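Local coordinates for proline iminopeptidase-related protein (Thermus thermophilus, PDB 2YYS), which is of unknown function but, as a member of the peptidase S33 family with an alpha/beta-hydrolase fold, probably acts as a peptidase, at residues T231-P234 against Y235-V239. Residues are numbered along the deposited sequence; the frame is centred on the assembly and turned at random.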
loop_
_atom_site.group_PDB
_atom_site.type_symbol
_atom_site.label_atom_id
_atom_site.label_comp_id
_atom_site.label_asym_id
_atom_site.label_seq_id
_atom_site.Cartn_x
_atom_site.Cartn_y
_atom_site.Cartn_z
ATOM N N THR A 231 1.685 -12.167 3.757
ATOM C CA THR A 231 0.605 -11.205 3.996
ATOM C C THR A 231 -0.256 -10.908 2.775
ATOM O O THR A 231 -1.274 -10.231 2.900
ATOM C CB THR A 231 1.137 -9.853 4.525
ATOM O OG1 THR A 231 1.828 -9.140 3.490
ATOM C CG2 THR A 231 2.147 -10.032 5.632
ATOM N N SER A 232 0.146 -11.394 1.604
ATOM C CA SER A 232 -0.526 -11.062 0.344
ATOM C C SER A 232 -0.747 -12.256 -0.590
ATOM O O SER A 232 -1.789 -12.341 -1.214
ATOM C CB SER A 232 0.286 -10.009 -0.418
ATOM O OG SER A 232 -0.424 -9.520 -1.546
ATOM N N TYR A 233 0.248 -13.138 -0.710
ATOM C CA TYR A 233 0.209 -14.274 -1.633
ATOM C C TYR A 233 -0.068 -15.562 -0.857
ATOM O O TYR A 233 0.503 -15.751 0.226
ATOM C CB TYR A 233 1.540 -14.394 -2.414
ATOM C CG TYR A 233 1.424 -15.326 -3.600
ATOM C CD1 TYR A 233 0.835 -14.897 -4.780
ATOM C CD2 TYR A 233 1.829 -16.655 -3.516
ATOM C CE1 TYR A 233 0.665 -15.759 -5.851
ATOM C CE2 TYR A 233 1.673 -17.525 -4.597
ATOM C CZ TYR A 233 1.083 -17.065 -5.756
ATOM O OH TYR A 233 0.901 -17.895 -6.830
ATOM N N PRO A 234 -0.886 -16.483 -1.377
ATOM C CA PRO A 234 -1.496 -16.446 -2.715
ATOM C C PRO A 234 -2.836 -15.717 -2.889
ATOM O O PRO A 234 -3.379 -15.811 -3.986
ATOM C CB PRO A 234 -1.711 -17.939 -3.023
ATOM C CG PRO A 234 -1.956 -18.574 -1.685
ATOM C CD PRO A 234 -1.213 -17.735 -0.670
ATOM N N TYR A 235 -3.352 -15.009 -1.889
ATOM C CA TYR A 235 -4.639 -14.337 -2.069
ATOM C C TYR A 235 -4.625 -13.312 -3.207
ATOM O O TYR A 235 -5.660 -13.052 -3.809
ATOM C CB TYR A 235 -5.134 -13.690 -0.775
ATOM C CG TYR A 235 -6.627 -13.530 -0.799
ATOM C CD1 TYR A 235 -7.461 -14.571 -0.431
ATOM C CD2 TYR A 235 -7.207 -12.346 -1.246
ATOM C CE1 TYR A 235 -8.845 -14.438 -0.487
ATOM C CE2 TYR A 235 -8.565 -12.200 -1.309
ATOM C CZ TYR A 235 -9.389 -13.241 -0.927
ATOM O OH TYR A 235 -10.749 -13.073 -1.006
ATOM N N ALA A 236 -3.456 -12.753 -3.512
ATOM C CA ALA A 236 -3.316 -11.783 -4.586
ATOM C C ALA A 236 -3.731 -12.358 -5.944
ATOM O O ALA A 236 -4.072 -11.601 -6.839
ATOM C CB ALA A 236 -1.876 -11.239 -4.646
ATOM N N GLU A 237 -3.701 -13.682 -6.097
ATOM C CA GLU A 237 -4.237 -14.333 -7.297
ATOM C C GLU A 237 -5.733 -14.047 -7.468
ATOM O O GLU A 237 -6.184 -13.824 -8.585
ATOM C CB GLU A 237 -4.057 -15.860 -7.257
ATOM C CG GLU A 237 -2.618 -16.349 -7.193
ATOM C CD GLU A 237 -1.942 -16.422 -8.547
ATOM O OE1 GLU A 237 -2.521 -15.907 -9.535
ATOM O OE2 GLU A 237 -0.821 -16.988 -8.614
ATOM N N GLU A 238 -6.490 -14.114 -6.369
ATOM C CA GLU A 238 -7.916 -13.758 -6.363
ATOM C C GLU A 238 -8.121 -12.307 -6.791
ATOM O O GLU A 238 -9.008 -12.013 -7.593
ATOM C CB GLU A 238 -8.565 -13.976 -4.974
ATOM C CG GLU A 238 -8.803 -15.428 -4.562
ATOM C CD GLU A 238 -9.771 -16.160 -5.474
ATOM O OE1 GLU A 238 -10.591 -15.510 -6.161
ATOM O OE2 GLU A 238 -9.711 -17.401 -5.520
ATOM N N VAL A 239 -7.297 -11.409 -6.259
ATOM C CA VAL A 239 -7.381 -9.990 -6.597
ATOM C C VAL A 239 -7.206 -9.796 -8.085
ATOM O O VAL A 239 -7.998 -9.113 -8.733
ATOM C CB VAL A 239 -6.317 -9.152 -5.846
ATOM C CG1 VAL A 239 -6.298 -7.721 -6.329
ATOM C CG2 VAL A 239 -6.588 -9.180 -4.353
#
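Y233 and E237 meet where the loop after strand 221-226 runs into helix 236-243 of this alpha/beta-hydrolase fold. The buried side is the compact one. There S232 O takes a hydrogen bond from A236 N at 2.9 Å, and A236 CB sits 3.8 Å from S232 OG, whose hydroxyl is itself hydrogen-bonded to P127 O. V225 of strand 221-226 touches both of these side chains, so the turn is pressed against the sheet here. The peptide bond before P234 is cis, and P234 CB lies 3.7 Å above one face of the Y233 ring, toward the rim. P234 O then accepts E237 N at 3.0 Å, the donor standing well above the carbonyl plane.

P234 marks the looser side: it is exposed, while Y233 and E237 are partly so, with V249 and I247 of strand 247-250 touching Y233 and E237 respectively. With CG anti to its backbone N (chi1 -166°), Y233 carries its ring obliquely across the bent E237 chain, CE1 lying 3.6 Å from E237 CG. A phenylalanine in place of Y233 would probably keep the ring packing but leave the E237 carboxylate without its hydroxyl mate and freer to turn. Ring and carboxylate planes stand 55° apart, and Y233 OH donates at 2.6 Å to the anti lone pair of E237 OE2.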